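The same site in two structures of N(2),N(2)-dimethylguanosine tRNA methyltransferase from Pyrococcus horikoshii, which probably dimethylates the guanine at position 26 of a number of tRNAs, using S-adenosyl-L-methionine as the methyl donor: PDB 2EJT (chain A, 2.20 Å), residues 79-84 and 116-121, and PDB 2DUL (chain B, 1.90 Å), residues 79-84 and 116-121. Structure 2 is superposed on structure 1 by the backbone atoms of these residues (RMSD 0.09 Å); each is numbered along its deposited sequence.

Structure 1 (2EJT). With SAM (S-adenosylmethionine), chain C.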
loop_
_atom_site.group_PDB
_atom_site.type_symbol
_atom_site.label_atom_id
_atom_site.label_comp_id
_atom_site.label_asym_id
_atom_site.label_seq_id
_atom_site.Cartn_x
_atom_site.Cartn_y
_atom_site.Cartn_z
ATOM N N ILE A 79 -20.749 4.255 -3.917
ATOM C CA ILE A 79 -21.999 3.649 -4.330
ATOM C C ILE A 79 -23.149 4.001 -3.382
ATOM O O ILE A 79 -24.320 3.937 -3.755
ATOM C CB ILE A 79 -21.837 2.116 -4.414
ATOM C CG1 ILE A 79 -22.940 1.518 -5.286
ATOM C CG2 ILE A 79 -21.858 1.510 -3.011
ATOM C CD1 ILE A 79 -22.772 0.025 -5.520
ATOM N N SER A 80 -22.807 4.385 -2.159
ATOM C CA SER A 80 -23.812 4.733 -1.163
ATOM C C SER A 80 -24.425 6.113 -1.363
ATOM O O SER A 80 -23.715 7.109 -1.509
ATOM C CB SER A 80 -23.206 4.666 0.236
ATOM O OG SER A 80 -24.096 5.219 1.191
ATOM N N GLU A 81 -25.752 6.160 -1.359
ATOM C CA GLU A 81 -26.487 7.412 -1.508
ATOM C C GLU A 81 -26.110 8.364 -0.371
ATOM O O GLU A 81 -25.887 9.556 -0.597
ATOM C CB GLU A 81 -27.992 7.130 -1.471
ATOM C CG GLU A 81 -28.870 8.352 -1.213
ATOM C CD GLU A 81 -28.997 9.263 -2.417
ATOM O OE1 GLU A 81 -27.964 9.775 -2.902
ATOM O OE2 GLU A 81 -30.140 9.470 -2.878
ATOM N N ASP A 82 -26.047 7.828 0.846
ATOM C CA ASP A 82 -25.698 8.612 2.023
ATOM C C ASP A 82 -24.299 9.192 1.905
ATOM O O ASP A 82 -24.077 10.365 2.204
ATOM C CB ASP A 82 -25.774 7.750 3.287
ATOM C CG ASP A 82 -27.195 7.523 3.755
ATOM O OD1 ASP A 82 -27.376 6.811 4.765
ATOM O OD2 ASP A 82 -28.129 8.060 3.121
ATOM N N ALA A 83 -23.354 8.359 1.483
ATOM C CA ALA A 83 -21.977 8.801 1.322
ATOM C C ALA A 83 -21.921 9.912 0.275
ATOM O O ALA A 83 -21.247 10.923 0.468
ATOM C CB ALA A 83 -21.094 7.626 0.898
ATOM N N TYR A 84 -22.638 9.722 -0.827
ATOM C CA TYR A 84 -22.669 10.709 -1.903
ATOM C C TYR A 84 -23.131 12.076 -1.391
ATOM O O TYR A 84 -22.477 13.089 -1.632
ATOM C CB TYR A 84 -23.599 10.238 -3.028
ATOM C CG TYR A 84 -23.744 11.234 -4.157
ATOM C CD1 TYR A 84 -22.638 11.630 -4.911
ATOM C CD2 TYR A 84 -24.986 11.782 -4.474
ATOM C CE1 TYR A 84 -22.763 12.551 -5.957
ATOM C CE2 TYR A 84 -25.125 12.705 -5.519
ATOM C CZ TYR A 84 -24.009 13.084 -6.256
ATOM O OH TYR A 84 -24.139 13.996 -7.283
ATOM N N ILE A 116 -17.865 14.722 -8.166
ATOM C CA ILE A 116 -18.449 13.850 -7.159
ATOM C C ILE A 116 -19.423 12.920 -7.862
ATOM O O ILE A 116 -20.360 13.368 -8.525
ATOM C CB ILE A 116 -19.173 14.683 -6.101
ATOM C CG1 ILE A 116 -18.248 15.816 -5.641
ATOM C CG2 ILE A 116 -19.565 13.803 -4.920
ATOM C CD1 ILE A 116 -18.884 16.781 -4.680
ATOM N N ASN A 117 -19.196 11.620 -7.718
ATOM C CA ASN A 117 -20.028 10.639 -8.391
ATOM C C ASN A 117 -20.682 9.635 -7.451
ATOM O O ASN A 117 -20.093 9.220 -6.455
ATOM C CB ASN A 117 -19.171 9.899 -9.427
ATOM C CG ASN A 117 -19.998 9.174 -10.463
ATOM O OD1 ASN A 117 -20.692 9.799 -11.273
ATOM N ND2 ASN A 117 -19.936 7.847 -10.447
ATOM N N HIS A 118 -21.915 9.260 -7.776
ATOM C CA HIS A 118 -22.669 8.272 -7.005
ATOM C C HIS A 118 -22.747 7.064 -7.935
ATOM O O HIS A 118 -23.534 7.060 -8.879
ATOM C CB HIS A 118 -24.083 8.787 -6.706
ATOM C CG HIS A 118 -24.975 7.773 -6.059
ATOM N ND1 HIS A 118 -26.350 7.837 -6.136
ATOM C CD2 HIS A 118 -24.691 6.672 -5.324
ATOM C CE1 HIS A 118 -26.875 6.816 -5.480
ATOM N NE2 HIS A 118 -25.889 6.094 -4.978
ATOM N N ASP A 119 -21.932 6.046 -7.691
ATOM C CA ASP A 119 -21.949 4.890 -8.579
ATOM C C ASP A 119 -21.017 3.776 -8.123
ATOM O O ASP A 119 -20.261 3.924 -7.162
ATOM C CB ASP A 119 -21.532 5.335 -9.988
ATOM C CG ASP A 119 -21.951 4.357 -11.070
ATOM O OD1 ASP A 119 -21.531 4.553 -12.227
ATOM O OD2 ASP A 119 -22.702 3.401 -10.775
ATOM N N ASP A 120 -21.093 2.654 -8.828
ATOM C CA ASP A 120 -20.240 1.509 -8.560
ATOM C C ASP A 120 -18.873 1.946 -9.077
ATOM O O ASP A 120 -18.766 2.445 -10.200
ATOM C CB ASP A 120 -20.715 0.290 -9.360
ATOM C CG ASP A 120 -19.940 -0.977 -9.024
ATOM O OD1 ASP A 120 -18.861 -0.888 -8.409
ATOM O OD2 ASP A 120 -20.411 -2.070 -9.387
ATOM N N ALA A 121 -17.838 1.771 -8.263
ATOM C CA ALA A 121 -16.487 2.152 -8.664
ATOM C C ALA A 121 -16.111 1.462 -9.976
ATOM O O ALA A 121 -15.464 2.065 -10.830
ATOM C CB ALA A 121 -15.488 1.781 -7.569
HETATM N N SAM C . -11.550 6.142 1.177
HETATM C CA SAM C . -11.654 6.277 2.519
HETATM C C SAM C . -11.086 7.119 3.516
HETATM O O SAM C . -12.019 7.440 4.376
HETATM O OXT SAM C . -9.870 7.440 3.486
HETATM C CB SAM C . -12.678 5.130 2.792
HETATM C CG SAM C . -13.593 3.989 2.419
HETATM S SD SAM C . -14.686 2.872 3.154
HETATM C CE SAM C . -13.793 1.964 4.400
HETATM C "C5'" SAM C . -15.196 1.981 1.789
HETATM C "C4'" SAM C . -16.706 2.269 1.426
HETATM O "O4'" SAM C . -16.746 1.731 0.102
HETATM C "C3'" SAM C . -18.031 2.978 1.675
HETATM O "O3'" SAM C . -18.285 4.420 1.799
HETATM C "C2'" SAM C . -18.970 2.376 0.621
HETATM O "O2'" SAM C . -20.276 2.473 0.532
HETATM C "C1'" SAM C . -18.093 1.590 -0.332
HETATM N N9 SAM C . -18.339 0.686 -1.619
HETATM C C8 SAM C . -18.608 -0.611 -1.571
HETATM N N7 SAM C . -18.751 -1.078 -2.783
HETATM C C5 SAM C . -18.580 -0.098 -3.640
HETATM C C6 SAM C . -18.607 -0.009 -5.041
HETATM N N6 SAM C . -18.856 -1.091 -5.774
HETATM N N1 SAM C . -18.378 1.210 -5.655
HETATM C C2 SAM C . -18.124 2.334 -4.923
HETATM N N3 SAM C . -18.089 2.270 -3.565
HETATM C C4 SAM C . -18.314 1.072 -2.895
#

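Structure 2 (2DUL).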
loop_
_atom_site.group_PDB
_atom_site.type_symbol
_atom_site.label_atom_id
_atom_site.label_comp_id
_atom_site.label_asym_id
_atom_site.label_seq_id
_atom_site.Cartn_x
_atom_site.Cartn_y
_atom_site.Cartn_z
ATOM N N ILE B 79 -20.728 4.266 -4.044
ATOM C CA ILE B 79 -21.988 3.676 -4.463
ATOM C C ILE B 79 -23.140 4.016 -3.515
ATOM O O ILE B 79 -24.308 3.929 -3.891
ATOM C CB ILE B 79 -21.850 2.138 -4.569
ATOM C CG1 ILE B 79 -23.084 1.541 -5.248
ATOM C CG2 ILE B 79 -21.656 1.542 -3.185
ATOM C CD1 ILE B 79 -22.987 0.049 -5.476
ATOM N N SER B 80 -22.809 4.412 -2.291
ATOM C CA SER B 80 -23.823 4.746 -1.292
ATOM C C SER B 80 -24.413 6.145 -1.420
ATOM O O SER B 80 -23.686 7.130 -1.541
ATOM C CB SER B 80 -23.242 4.584 0.113
ATOM O OG SER B 80 -24.105 5.160 1.082
ATOM N N GLU B 81 -25.742 6.219 -1.381
ATOM C CA GLU B 81 -26.464 7.487 -1.466
ATOM C C GLU B 81 -26.105 8.397 -0.291
ATOM O O GLU B 81 -25.926 9.605 -0.460
ATOM C CB GLU B 81 -27.976 7.230 -1.460
ATOM C CG GLU B 81 -28.837 8.486 -1.382
ATOM C CD GLU B 81 -28.994 9.183 -2.720
ATOM O OE1 GLU B 81 -27.976 9.620 -3.299
ATOM O OE2 GLU B 81 -30.145 9.293 -3.194
ATOM N N ASP B 82 -26.022 7.816 0.904
ATOM C CA ASP B 82 -25.675 8.575 2.101
ATOM C C ASP B 82 -24.271 9.150 1.967
ATOM O O ASP B 82 -24.027 10.305 2.312
ATOM C CB ASP B 82 -25.737 7.681 3.341
ATOM C CG ASP B 82 -27.157 7.331 3.741
ATOM O OD1 ASP B 82 -27.327 6.589 4.731
ATOM O OD2 ASP B 82 -28.102 7.800 3.071
ATOM N N ALA B 83 -23.347 8.334 1.471
ATOM C CA ALA B 83 -21.974 8.783 1.292
ATOM C C ALA B 83 -21.941 9.908 0.262
ATOM O O ALA B 83 -21.290 10.932 0.467
ATOM C CB ALA B 83 -21.097 7.623 0.839
ATOM N N TYR B 84 -22.660 9.716 -0.839
ATOM C CA TYR B 84 -22.713 10.719 -1.903
ATOM C C TYR B 84 -23.207 12.068 -1.371
ATOM O O TYR B 84 -22.620 13.115 -1.654
ATOM C CB TYR B 84 -23.632 10.239 -3.029
ATOM C CG TYR B 84 -23.806 11.242 -4.150
ATOM C CD1 TYR B 84 -22.734 11.596 -4.973
ATOM C CD2 TYR B 84 -25.043 11.838 -4.388
ATOM C CE1 TYR B 84 -22.895 12.518 -6.014
ATOM C CE2 TYR B 84 -25.218 12.764 -5.423
ATOM C CZ TYR B 84 -24.138 13.098 -6.233
ATOM O OH TYR B 84 -24.310 13.994 -7.268
ATOM N N ILE B 116 -17.919 14.785 -8.125
ATOM C CA ILE B 116 -18.463 13.870 -7.133
ATOM C C ILE B 116 -19.412 12.925 -7.860
ATOM O O ILE B 116 -20.359 13.357 -8.520
ATOM C CB ILE B 116 -19.215 14.641 -6.035
ATOM C CG1 ILE B 116 -18.363 15.834 -5.575
ATOM C CG2 ILE B 116 -19.496 13.717 -4.855
ATOM C CD1 ILE B 116 -19.014 16.680 -4.487
ATOM N N ASN B 117 -19.158 11.630 -7.722
ATOM C CA ASN B 117 -19.941 10.621 -8.415
ATOM C C ASN B 117 -20.628 9.624 -7.484
ATOM O O ASN B 117 -20.057 9.190 -6.482
ATOM C CB ASN B 117 -19.010 9.869 -9.376
ATOM C CG ASN B 117 -19.747 9.220 -10.530
ATOM O OD1 ASN B 117 -20.276 9.904 -11.412
ATOM N ND2 ASN B 117 -19.780 7.893 -10.539
ATOM N N HIS B 118 -21.860 9.265 -7.826
ATOM C CA HIS B 118 -22.621 8.289 -7.054
ATOM C C HIS B 118 -22.750 7.061 -7.948
ATOM O O HIS B 118 -23.565 7.054 -8.871
ATOM C CB HIS B 118 -24.020 8.817 -6.734
ATOM C CG HIS B 118 -24.907 7.804 -6.080
ATOM N ND1 HIS B 118 -26.280 7.820 -6.206
ATOM C CD2 HIS B 118 -24.617 6.752 -5.278
ATOM C CE1 HIS B 118 -26.796 6.822 -5.512
ATOM N NE2 HIS B 118 -25.808 6.158 -4.939
ATOM N N ASP B 119 -21.956 6.026 -7.687
ATOM C CA ASP B 119 -22.017 4.835 -8.524
ATOM C C ASP B 119 -21.014 3.776 -8.090
ATOM O O ASP B 119 -20.149 4.029 -7.250
ATOM C CB ASP B 119 -21.742 5.241 -9.977
ATOM C CG ASP B 119 -22.092 4.158 -10.978
ATOM O OD1 ASP B 119 -23.083 3.423 -10.761
ATOM O OD2 ASP B 119 -21.379 4.056 -11.998
ATOM N N ASP B 120 -21.144 2.584 -8.661
ATOM C CA ASP B 120 -20.228 1.488 -8.378
ATOM C C ASP B 120 -18.882 1.904 -8.975
ATOM O O ASP B 120 -18.824 2.384 -10.111
ATOM C CB ASP B 120 -20.746 0.205 -9.043
ATOM C CG ASP B 120 -19.752 -0.948 -8.977
ATOM O OD1 ASP B 120 -18.711 -0.833 -8.295
ATOM O OD2 ASP B 120 -20.024 -1.985 -9.611
ATOM N N ALA B 121 -17.810 1.742 -8.207
ATOM C CA ALA B 121 -16.478 2.118 -8.675
ATOM C C ALA B 121 -16.123 1.455 -10.006
ATOM O O ALA B 121 -15.496 2.077 -10.864
ATOM C CB ALA B 121 -15.436 1.764 -7.625
#

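Structure 1 (2EJT)
One face of the Tyr-84 ring carries the His-118 CB methylene, a CH-pi contact 3.7 Å from CB to the ring centroid, and Ile-116 C lies at its edge. The His-118 ring runs nearly parallel to Tyr-84 (19°) but is slid aside, so the two rings barely overlap. At the edge of the His-118 ring, His-118 NE2 gives a weak, bent hydrogen bond to Ile-79 O (2.9 Å, 125°). Tyr-84 OH is hydrogen-bonded to Glu-101. The contact joins the start of helix 81-94 to the end of strand 113-118, beside the cofactor pocket of a Rossmann-like methyltransferase. Ser-80 OG caps the helix at Ala-83 N (3.2 Å). Ile-79 sets CB on Asp-119 O (3.6 Å), CG1 near Asp-120 N (4.2 Å) and CG2 by adenine C4 (3.6 Å). Asp-120 OD1, which also caps Asn-122 N, accepts adenine N6 almost straight (2.6 Å, 178°), while Ala-121 N donates to N1 (2.7 Å).

Structure 2 (2DUL)
His-118 CB rests over one face of the Tyr-84 ring, a CH-pi contact with CB 3.7 Å from the ring centroid, while Ile-116 C sits at the edge of that ring. The imidazole of His-118 is close to parallel with Tyr-84 (planes at 22°) yet slid aside, so the two rings barely overlap. At the edge of the His-118 ring, Ile-79 O receives a weak, bent hydrogen bond from His-118 NE2 (2.9 Å, 125°). Tyr-84 OH is hydrogen-bonded to Glu-101. Ser-80 OG accepts from Ala-83 N (3.3 Å), capping the helix start. Ile-79 sets CB on Asp-119 O (3.7 Å) and CG1 near Asp-120 N (4.1 Å). Asp-120 OD1 caps Asn-122 N, and Asp-120 and Ala-121 belong to the predicted S-adenosylmethionine site.

Structure 1 against structure 2
The difference lies in the bound group: SAM is modelled in structure 1, and no ligand or ion is modelled at that place in structure 2, whose title gives the apo form. With SAM, Asp-120(A) OD1 accepts from adenine N6 at 2.6 Å and Ala-121(A) N donates to N1 at 2.7 Å, so one side-chain acceptor and one backbone donor read the adenine; Asp-120(B) and Ala-121(B) lack these partners. Ile-79(A) CG2 packs against the adenine, a contact Ile-79(B) does not have in its model. Ser-80(A) CB comes to 3.7 Å from SAM O2', and Asp-119(A) O to 3.5 Å from C2, contacts that Ser-80(B) and Asp-119(B) likewise do not have. The comparable CA atoms coincide within the error, and the side chains of Ile-79(A), Ser-80(A) and Asp-120(A) keep their places, so these residues are placed alike with and without modelled SAM. Tyr-84(A), Ile-116(A), His-118(A) and Glu-81(A) are unchanged as well, and the cap from Ala-83(A) N to Ser-80(A) OG is found in both structures.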